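Long-range contacts in mannosylglycerate hydrolase MGH1-like glycoside hydrolase domain-containing protein (Thermus thermophilus HB8, PDB 4WVA), which hydrolyses mannosylglycerate, a solute made under osmotic stress, to mannose and glycerate, and probably also glucosylglycerate with similar efficiency: residues 98-106 and 157-165; 225-235 and 284-295. All coordinates share one frame; numbering follows the deposited sequence.

Contact 1 of 2, residues 98-106 and 157-165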
loop_
_atom_site.group_PDB
_atom_site.type_symbol
_atom_site.label_atom_id
_atom_site.label_comp_id
_atom_site.label_asym_id
_atom_site.label_seq_id
_atom_site.Cartn_x
_atom_site.Cartn_y
_atom_site.Cartn_z
ATOM N N THR A 98 -39.293 -4.593 -4.751
ATOM C CA THR A 98 -38.090 -4.173 -4.012
ATOM C C THR A 98 -37.993 -2.651 -3.987
ATOM O O THR A 98 -38.718 -1.957 -4.696
ATOM C CB THR A 98 -36.778 -4.706 -4.646
ATOM O OG1 THR A 98 -36.471 -3.980 -5.846
ATOM C CG2 THR A 98 -36.827 -6.193 -4.961
ATOM N N SER A 99 -37.073 -2.125 -3.176
ATOM C CA SER A 99 -36.755 -0.697 -3.202
ATOM C C SER A 99 -35.943 -0.411 -4.470
ATOM O O SER A 99 -35.567 -1.315 -5.202
ATOM C CB SER A 99 -35.945 -0.303 -1.977
ATOM O OG SER A 99 -34.689 -0.970 -2.007
ATOM N N GLY A 100 -35.645 0.855 -4.702
ATOM C CA GLY A 100 -34.931 1.294 -5.885
ATOM C C GLY A 100 -33.608 1.964 -5.568
ATOM O O GLY A 100 -33.068 2.708 -6.404
ATOM N N ILE A 101 -33.089 1.680 -4.371
ATOM C CA ILE A 101 -31.771 2.153 -3.932
ATOM C C ILE A 101 -31.040 0.969 -3.296
ATOM O O ILE A 101 -31.631 -0.082 -3.081
ATOM C CB ILE A 101 -31.872 3.304 -2.920
ATOM C CG1 ILE A 101 -32.718 2.897 -1.695
ATOM C CG2 ILE A 101 -32.435 4.563 -3.581
ATOM C CD1 ILE A 101 -32.695 3.881 -0.548
ATOM N N THR A 102 -29.751 1.147 -2.993
ATOM C CA THR A 102 -28.932 0.059 -2.468
ATOM C C THR A 102 -28.489 0.317 -1.016
ATOM O O THR A 102 -29.060 1.162 -0.327
ATOM C CB THR A 102 -27.760 -0.231 -3.436
ATOM O OG1 THR A 102 -27.138 -1.486 -3.117
ATOM C CG2 THR A 102 -26.737 0.888 -3.479
ATOM N N GLN A 103 -27.513 -0.458 -0.540
ATOM C CA GLN A 103 -27.025 -0.326 0.848
ATOM C C GLN A 103 -25.582 -0.821 0.879
ATOM O O GLN A 103 -25.107 -1.379 -0.099
ATOM C CB GLN A 103 -27.882 -1.135 1.826
ATOM C CG GLN A 103 -28.688 -0.275 2.789
ATOM C CD GLN A 103 -29.372 -1.084 3.888
ATOM O OE1 GLN A 103 -29.364 -2.332 3.890
ATOM N NE2 GLN A 103 -29.965 -0.381 4.828
ATOM N N PRO A 104 -24.884 -0.637 2.013
ATOM C CA PRO A 104 -23.460 -0.987 1.977
ATOM C C PRO A 104 -23.211 -2.466 1.650
ATOM O O PRO A 104 -23.817 -3.354 2.267
ATOM C CB PRO A 104 -22.985 -0.637 3.396
ATOM C CG PRO A 104 -23.932 0.439 3.829
ATOM C CD PRO A 104 -25.250 -0.008 3.291
ATOM N N PRO A 105 -22.308 -2.731 0.691
ATOM C CA PRO A 105 -22.187 -4.059 0.098
ATOM C C PRO A 105 -21.276 -4.965 0.923
ATOM O O PRO A 105 -20.227 -5.371 0.464
ATOM C CB PRO A 105 -21.620 -3.761 -1.280
ATOM C CG PRO A 105 -20.818 -2.526 -1.099
ATOM C CD PRO A 105 -21.585 -1.706 -0.104
ATOM N N VAL A 106 -21.683 -5.253 2.157
ATOM C CA VAL A 106 -20.881 -6.107 3.029
ATOM C C VAL A 106 -21.016 -7.589 2.638
ATOM O O VAL A 106 -20.272 -8.441 3.123
ATOM C CB VAL A 106 -21.237 -5.846 4.501
ATOM C CG1 VAL A 106 -22.557 -6.448 4.830
ATOM C CG2 VAL A 106 -20.183 -6.421 5.445
ATOM N N VAL A 157 -26.862 8.269 -3.571
ATOM C CA VAL A 157 -27.818 9.309 -3.926
ATOM C C VAL A 157 -28.940 9.457 -2.900
ATOM O O VAL A 157 -29.794 10.338 -3.042
ATOM C CB VAL A 157 -28.375 9.067 -5.345
ATOM C CG1 VAL A 157 -27.228 9.134 -6.362
ATOM C CG2 VAL A 157 -29.105 7.733 -5.441
ATOM N N HIS A 158 -28.915 8.638 -1.847
ATOM C CA HIS A 158 -29.904 8.728 -0.802
ATOM C C HIS A 158 -29.221 8.390 0.516
ATOM O O HIS A 158 -28.490 7.406 0.547
ATOM C CB HIS A 158 -31.041 7.737 -1.083
ATOM C CG HIS A 158 -32.298 8.061 -0.345
ATOM N ND1 HIS A 158 -32.371 8.034 1.027
ATOM C CD2 HIS A 158 -33.514 8.470 -0.780
ATOM C CE1 HIS A 158 -33.578 8.422 1.415
ATOM N NE2 HIS A 158 -34.295 8.675 0.331
ATOM N N PRO A 159 -29.475 9.158 1.585
ATOM C CA PRO A 159 -28.870 8.831 2.890
ATOM C C PRO A 159 -29.184 7.395 3.365
ATOM O O PRO A 159 -28.379 6.787 4.087
ATOM C CB PRO A 159 -29.461 9.884 3.835
ATOM C CG PRO A 159 -30.669 10.414 3.124
ATOM C CD PRO A 159 -30.313 10.372 1.674
ATOM N N TRP A 160 -30.333 6.850 2.975
ATOM C CA TRP A 160 -30.680 5.455 3.294
ATOM C C TRP A 160 -29.619 4.471 2.807
ATOM O O TRP A 160 -29.427 3.417 3.427
ATOM C CB TRP A 160 -32.049 5.037 2.723
ATOM C CG TRP A 160 -33.237 5.487 3.561
ATOM C CD1 TRP A 160 -33.250 5.656 4.899
ATOM C CD2 TRP A 160 -34.584 5.741 3.112
ATOM N NE1 TRP A 160 -34.511 6.027 5.327
ATOM C CE2 TRP A 160 -35.341 6.100 4.244
ATOM C CE3 TRP A 160 -35.212 5.726 1.859
ATOM C CZ2 TRP A 160 -36.699 6.432 4.165
ATOM C CZ3 TRP A 160 -36.556 6.076 1.782
ATOM C CH2 TRP A 160 -37.279 6.412 2.927
ATOM N N GLU A 161 -28.937 4.803 1.706
ATOM C CA GLU A 161 -27.956 3.885 1.131
ATOM C C GLU A 161 -26.688 3.725 1.970
ATOM O O GLU A 161 -25.978 2.719 1.824
ATOM C CB GLU A 161 -27.577 4.301 -0.278
ATOM C CG GLU A 161 -28.747 4.324 -1.232
ATOM C CD GLU A 161 -28.325 4.568 -2.653
ATOM O OE1 GLU A 161 -28.696 3.768 -3.529
ATOM O OE2 GLU A 161 -27.589 5.549 -2.881
ATOM N N SER A 162 -26.425 4.684 2.845
ATOM C CA SER A 162 -25.350 4.574 3.837
ATOM C C SER A 162 -25.655 3.560 4.925
ATOM O O SER A 162 -24.755 3.132 5.635
ATOM C CB SER A 162 -25.075 5.921 4.493
ATOM O OG SER A 162 -26.125 6.290 5.389
ATOM N N GLY A 163 -26.934 3.198 5.080
ATOM C CA GLY A 163 -27.366 2.429 6.238
ATOM C C GLY A 163 -27.414 3.231 7.527
ATOM O O GLY A 163 -27.860 2.714 8.559
ATOM N N MET A 164 -27.005 4.498 7.466
ATOM C CA MET A 164 -26.851 5.363 8.625
ATOM C C MET A 164 -27.715 6.601 8.391
ATOM O O MET A 164 -27.252 7.735 8.211
ATOM C CB MET A 164 -25.385 5.710 8.847
ATOM C CG MET A 164 -24.525 4.477 8.976
ATOM S SD MET A 164 -22.811 4.903 9.324
ATOM C CE MET A 164 -22.017 3.293 9.332
ATOM N N ASP A 165 -29.016 6.333 8.409
ATOM C CA ASP A 165 -30.005 7.185 7.747
ATOM C C ASP A 165 -29.884 8.667 8.077
ATOM O O ASP A 165 -29.885 9.507 7.186
ATOM C CB ASP A 165 -31.435 6.746 8.100
ATOM C CG ASP A 165 -31.695 5.265 7.912
ATOM O OD1 ASP A 165 -30.813 4.493 7.465
ATOM O OD2 ASP A 165 -32.841 4.851 8.225
HETATM O O HOH W 1 -30.900 2.477 5.533
#

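Contact 2 of 2, residues 225-235 and 284-295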
loop_
_atom_site.group_PDB
_atom_site.type_symbol
_atom_site.label_atom_id
_atom_site.label_comp_id
_atom_site.label_asym_id
_atom_site.label_seq_id
_atom_site.Cartn_x
_atom_site.Cartn_y
_atom_site.Cartn_z
ATOM N N TYR A 225 -28.030 10.086 -11.481
ATOM C CA TYR A 225 -26.711 10.683 -11.172
ATOM C C TYR A 225 -26.691 12.170 -11.515
ATOM O O TYR A 225 -26.191 13.007 -10.749
ATOM C CB TYR A 225 -25.552 9.944 -11.874
ATOM C CG TYR A 225 -24.213 10.331 -11.282
ATOM C CD1 TYR A 225 -23.601 11.541 -11.617
ATOM C CD2 TYR A 225 -23.589 9.521 -10.340
ATOM C CE1 TYR A 225 -22.399 11.919 -11.051
ATOM C CE2 TYR A 225 -22.377 9.895 -9.772
ATOM C CZ TYR A 225 -21.790 11.090 -10.121
ATOM O OH TYR A 225 -20.595 11.464 -9.536
ATOM N N ARG A 226 -27.248 12.513 -12.668
ATOM C CA ARG A 226 -27.222 13.900 -13.097
ATOM C C ARG A 226 -28.164 14.772 -12.286
ATOM O O ARG A 226 -27.827 15.911 -11.976
ATOM C CB ARG A 226 -27.508 14.012 -14.599
ATOM C CG ARG A 226 -26.416 13.402 -15.485
ATOM C CD ARG A 226 -24.996 13.629 -14.948
ATOM N NE ARG A 226 -23.953 13.110 -15.840
ATOM C CZ ARG A 226 -23.295 13.817 -16.761
ATOM N NH1 ARG A 226 -23.549 15.109 -16.954
ATOM N NH2 ARG A 226 -22.367 13.221 -17.504
ATOM N N GLN A 227 -29.322 14.236 -11.910
ATOM C CA GLN A 227 -30.361 15.067 -11.313
ATOM C C GLN A 227 -30.451 14.981 -9.793
ATOM O O GLN A 227 -31.051 15.852 -9.171
ATOM C CB GLN A 227 -31.720 14.748 -11.935
ATOM C CG GLN A 227 -31.776 14.994 -13.436
ATOM C CD GLN A 227 -33.200 14.922 -13.960
ATOM O OE1 GLN A 227 -34.111 15.512 -13.375
ATOM N NE2 GLN A 227 -33.406 14.167 -15.038
ATOM N N SER A 228 -29.867 13.973 -9.159
ATOM C CA SER A 228 -30.055 13.904 -7.712
ATOM C C SER A 228 -29.444 15.132 -7.038
ATOM O O SER A 228 -28.274 15.441 -7.264
ATOM C CB SER A 228 -29.473 12.634 -7.096
ATOM O OG SER A 228 -29.703 12.664 -5.696
ATOM N N PRO A 229 -30.227 15.845 -6.208
ATOM C CA PRO A 229 -29.671 16.925 -5.419
ATOM C C PRO A 229 -28.847 16.436 -4.222
ATOM O O PRO A 229 -28.306 17.266 -3.485
ATOM C CB PRO A 229 -30.910 17.682 -4.947
ATOM C CG PRO A 229 -31.951 16.625 -4.855
ATOM C CD PRO A 229 -31.672 15.664 -5.949
ATOM N N PHE A 230 -28.757 15.110 -4.038
ATOM C CA PHE A 230 -27.974 14.484 -2.957
ATOM C C PHE A 230 -27.000 13.547 -3.659
ATOM O O PHE A 230 -27.427 12.592 -4.304
ATOM C CB PHE A 230 -28.884 13.684 -2.006
ATOM C CG PHE A 230 -28.173 13.106 -0.804
ATOM C CD1 PHE A 230 -27.535 11.876 -0.873
ATOM C CD2 PHE A 230 -28.158 13.778 0.399
ATOM C CE1 PHE A 230 -26.899 11.342 0.241
ATOM C CE2 PHE A 230 -27.520 13.265 1.510
ATOM C CZ PHE A 230 -26.888 12.036 1.431
ATOM N N LYS A 231 -25.703 13.866 -3.602
ATOM C CA LYS A 231 -24.647 13.040 -4.194
ATOM C C LYS A 231 -23.456 13.072 -3.248
ATOM O O LYS A 231 -22.797 14.111 -3.095
ATOM C CB LYS A 231 -24.245 13.558 -5.580
ATOM C CG LYS A 231 -25.213 13.186 -6.679
ATOM C CD LYS A 231 -24.620 13.438 -8.054
ATOM C CE LYS A 231 -24.623 14.908 -8.428
ATOM N NZ LYS A 231 -25.992 15.369 -8.797
ATOM N N VAL A 232 -23.208 11.947 -2.578
ATOM C CA VAL A 232 -22.224 11.899 -1.522
ATOM C C VAL A 232 -21.312 10.693 -1.702
ATOM O O VAL A 232 -21.782 9.603 -2.061
ATOM C CB VAL A 232 -22.938 11.804 -0.161
ATOM C CG1 VAL A 232 -21.981 11.452 0.953
ATOM C CG2 VAL A 232 -23.628 13.121 0.131
ATOM N N VAL A 233 -20.011 10.903 -1.486
ATOM C CA VAL A 233 -19.083 9.792 -1.322
ATOM C C VAL A 233 -19.051 9.482 0.173
ATOM O O VAL A 233 -18.438 10.199 0.965
ATOM C CB VAL A 233 -17.667 10.094 -1.864
ATOM C CG1 VAL A 233 -16.724 8.941 -1.537
ATOM C CG2 VAL A 233 -17.727 10.345 -3.371
ATOM N N ASP A 234 -19.730 8.396 0.558
ATOM C CA ASP A 234 -19.822 7.965 1.935
ATOM C C ASP A 234 -18.595 7.123 2.301
ATOM O O ASP A 234 -18.325 6.082 1.669
ATOM C CB ASP A 234 -21.110 7.152 2.133
ATOM C CG ASP A 234 -21.211 6.504 3.512
ATOM O OD1 ASP A 234 -20.564 6.962 4.480
ATOM O OD2 ASP A 234 -21.959 5.496 3.615
ATOM N N VAL A 235 -17.879 7.538 3.333
ATOM C CA VAL A 235 -16.725 6.778 3.781
ATOM C C VAL A 235 -17.114 5.366 4.225
ATOM O O VAL A 235 -16.387 4.406 3.966
ATOM C CB VAL A 235 -15.912 7.507 4.882
ATOM C CG1 VAL A 235 -16.721 7.748 6.150
ATOM C CG2 VAL A 235 -14.648 6.740 5.198
ATOM N N TYR A 284 -11.194 10.377 8.752
ATOM C CA TYR A 284 -11.750 10.192 7.418
ATOM C C TYR A 284 -13.126 10.852 7.331
ATOM O O TYR A 284 -13.985 10.617 8.194
ATOM C CB TYR A 284 -11.933 8.719 7.083
ATOM C CG TYR A 284 -10.659 7.913 6.867
ATOM C CD1 TYR A 284 -10.074 7.832 5.622
ATOM C CD2 TYR A 284 -10.082 7.191 7.908
ATOM C CE1 TYR A 284 -8.944 7.054 5.399
ATOM C CE2 TYR A 284 -8.946 6.427 7.709
ATOM C CZ TYR A 284 -8.375 6.361 6.454
ATOM O OH TYR A 284 -7.243 5.588 6.269
ATOM N N PHE A 285 -13.335 11.632 6.279
ATOM C CA PHE A 285 -14.614 12.303 6.043
ATOM C C PHE A 285 -15.292 11.770 4.797
ATOM O O PHE A 285 -14.637 11.459 3.806
ATOM C CB PHE A 285 -14.410 13.809 5.833
ATOM C CG PHE A 285 -13.997 14.568 7.074
ATOM C CD1 PHE A 285 -14.490 14.239 8.321
ATOM C CD2 PHE A 285 -13.129 15.657 6.968
ATOM C CE1 PHE A 285 -14.111 14.961 9.453
ATOM C CE2 PHE A 285 -12.748 16.376 8.094
ATOM C CZ PHE A 285 -13.233 16.016 9.333
ATOM N N SER A 286 -16.624 11.730 4.834
ATOM C CA SER A 286 -17.397 11.614 3.614
ATOM C C SER A 286 -17.308 12.947 2.848
ATOM O O SER A 286 -16.983 13.993 3.437
ATOM C CB SER A 286 -18.850 11.284 3.954
ATOM O OG SER A 286 -18.962 10.020 4.603
ATOM N N TRP A 287 -17.574 12.884 1.540
ATOM C CA TRP A 287 -17.526 14.037 0.663
ATOM C C TRP A 287 -18.873 14.353 0.031
ATOM O O TRP A 287 -19.599 13.464 -0.409
ATOM C CB TRP A 287 -16.497 13.836 -0.433
ATOM C CG TRP A 287 -15.071 13.844 -0.009
ATOM C CD1 TRP A 287 -14.557 14.112 1.226
ATOM C CD2 TRP A 287 -13.954 13.613 -0.862
ATOM N NE1 TRP A 287 -13.186 14.051 1.186
ATOM C CE2 TRP A 287 -12.797 13.746 -0.084
ATOM C CE3 TRP A 287 -13.824 13.281 -2.216
ATOM C CZ2 TRP A 287 -11.519 13.574 -0.615
ATOM C CZ3 TRP A 287 -12.555 13.108 -2.735
ATOM C CH2 TRP A 287 -11.424 13.249 -1.932
ATOM N N ASP A 288 -19.177 15.647 -0.033
ATOM C CA ASP A 288 -20.390 16.146 -0.658
ATOM C C ASP A 288 -20.043 16.608 -2.056
ATOM O O ASP A 288 -19.345 17.617 -2.219
ATOM C CB ASP A 288 -20.931 17.311 0.177
ATOM C CG ASP A 288 -22.151 17.970 -0.430
ATOM O OD1 ASP A 288 -22.492 17.696 -1.598
ATOM O OD2 ASP A 288 -22.730 18.812 0.300
ATOM N N LEU A 289 -20.511 15.878 -3.053
ATOM C CA LEU A 289 -20.122 16.158 -4.445
ATOM C C LEU A 289 -20.971 17.239 -5.090
ATOM O O LEU A 289 -20.601 17.754 -6.151
ATOM C CB LEU A 289 -20.139 14.909 -5.300
ATOM C CG LEU A 289 -19.173 13.777 -4.916
ATOM C CD1 LEU A 289 -19.268 12.665 -5.942
ATOM C CD2 LEU A 289 -17.742 14.243 -4.777
ATOM N N VAL A 290 -22.093 17.593 -4.470
ATOM C CA VAL A 290 -22.881 18.729 -4.964
ATOM C C VAL A 290 -22.155 20.029 -4.609
ATOM O O VAL A 290 -21.929 20.872 -5.478
ATOM C CB VAL A 290 -24.321 18.691 -4.408
ATOM C CG1 VAL A 290 -25.065 19.985 -4.724
ATOM C CG2 VAL A 290 -25.052 17.480 -4.966
ATOM N N ALA A 291 -21.758 20.169 -3.338
ATOM C CA ALA A 291 -20.965 21.306 -2.876
ATOM C C ALA A 291 -19.510 21.190 -3.336
ATOM O O ALA A 291 -18.804 22.197 -3.460
ATOM C CB ALA A 291 -21.014 21.407 -1.366
ATOM N N GLY A 292 -19.068 19.966 -3.612
ATOM C CA GLY A 292 -17.650 19.703 -3.937
ATOM C C GLY A 292 -16.711 19.884 -2.753
ATOM O O GLY A 292 -15.589 20.417 -2.916
ATOM N N GLU A 293 -17.143 19.425 -1.574
ATOM C CA GLU A 293 -16.431 19.658 -0.314
ATOM C C GLU A 293 -16.430 18.438 0.578
ATOM O O GLU A 293 -17.448 17.748 0.668
ATOM C CB GLU A 293 -17.154 20.719 0.510
ATOM C CG GLU A 293 -17.234 22.059 -0.151
ATOM C CD GLU A 293 -18.057 23.042 0.650
ATOM O OE1 GLU A 293 -18.583 22.699 1.742
ATOM O OE2 GLU A 293 -18.180 24.173 0.170
ATOM N N PRO A 294 -15.342 18.228 1.326
ATOM C CA PRO A 294 -15.462 17.290 2.441
ATOM C C PRO A 294 -16.521 17.714 3.458
ATOM O O PRO A 294 -16.717 18.901 3.711
ATOM C CB PRO A 294 -14.067 17.309 3.068
ATOM C CG PRO A 294 -13.175 17.745 1.961
ATOM C CD PRO A 294 -13.982 18.774 1.219
ATOM N N ILE A 295 -17.212 16.732 4.026
ATOM C CA ILE A 295 -18.157 16.959 5.098
ATOM C C ILE A 295 -17.406 16.783 6.416
ATOM O O ILE A 295 -17.076 15.659 6.827
ATOM C CB ILE A 295 -19.328 15.964 5.026
ATOM C CG1 ILE A 295 -20.073 16.082 3.676
ATOM C CG2 ILE A 295 -20.261 16.179 6.218
ATOM C CD1 ILE A 295 -20.934 14.884 3.337
HETATM O O HOH W 2 -24.982 16.091 -1.851
#

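Contact 1 of 2, residues 98-106 and 157-165
I101 meets the W160 indole at its edge: CD1 lies near the ring plane, 3.9 Å from W160 CE3 and 3.5 Å from W160 CB. D165 CG lies at the indole edge, in its plane, while one face is covered near its rim by CE1 of the H158 imidazole. That imidazole is met at its edge by W160 N, which donates to H158 ND1 at 3.1 Å, only 8° out of the ring plane. H158 NE2 is bonded to the carbonyl of Y207.

The third flat group, the E161 carboxylate, crosses between the segments. Its CG sits anti to the carbonyl carbon (chi1 -60°) and the chain runs on extended, which carries OE1 to T102 N; this bond, 2.9 Å long and 174° at the hydrogen, uses the anti lone pair. OE2 takes V157 N at 2.9 Å, nearly along its C-O axis, and R146 forms a salt bridge to OE1. With an alanine here, T102 N and V157 N would probably lose an acceptor, R146 its salt-bridge mate, and a gap would be likely beside I101 CB. P104 CD and CG pack on the backbone carbonyls of E161 and S162, CD 3.2 Å from E161 O.

One water ties the segments at the pocket side: it accepts from Q103 NE2 (3.1 Å) and donates to W160 O and D165 OD1 (2.8 Å). Q103 OE1 is held by W34 N. With Q103 and G163 as probable substrate-binding residues, D165 the probable proton donor, and G163 O bonded to a bound Tris, these loops form part of the active-site wall of a GH63 (alpha/alpha)6-barrel.

Contact 2 of 2, residues 225-235 and 284-295
A short antiparallel ladder joins strand 232-233 to strand 283-288, part of a small antiparallel sheet in this largely helical protein. V233 and W287 form its hydrogen-bonded pair, with V233 N to W287 O at 2.8 Å and W287 N to V233 O at 2.9 Å; V232 and D288 are the neighbouring non-hydrogen-bonded pair. Just past the paired residues, L289 N also donates to K231 O (2.9 Å).

On the face of V233 and W287, V233 CG2 packs on L289 CD1 at 3.8 Å. L289 CD1 also approaches Y225 OH, which is bonded to Q256 of the second subunit, so this face borders the subunit interface. On the other face, V232 CG1 touches I295 CD1, and D288 OD2 forms a salt bridge with R176. D288 OD1 takes A291 N from above the carboxylate plane in an Asx motif. A G1 beta bulge, with G292 and E293 opposite D288, leads into strand 293-294.

K231 turns back at chi3 (-77°) and chi4 (-75°), laying CD over one face of the Y225 ring and bringing NZ to S228 O (2.8 Å), in the carbonyl plane, and to Y225 O, at the end of helix 221-227. Where helix 235-254 begins, D234 is the N-cap residue and bonds G236 N through OD1, while V235 N donates across the contact to S286 OG at 3.0 Å and 170°.

How the contacts relate
Contact 1 lies deep in the chain, its centre about 8 Å from the chain centre, whereas contact 2 is about 18 Å out and reaches a second subunit; both are nevertheless mostly buried. Their chemistry differs as well. Loops without regular pairing meet in contact 1 through a carboxylate, a water and prolyl packing beside the substrate pocket; in contact 2, strands meet through repeated backbone bonds and aliphatic side chains. Their centres are about 14 Å apart, and they touch directly: S162 CB lies 3.3 Å from D234 OD2, and the F230 ring packs against V157 and P159. Helix 201-216 borders both, through H158 and P159 in one and S228 and P229 in the other.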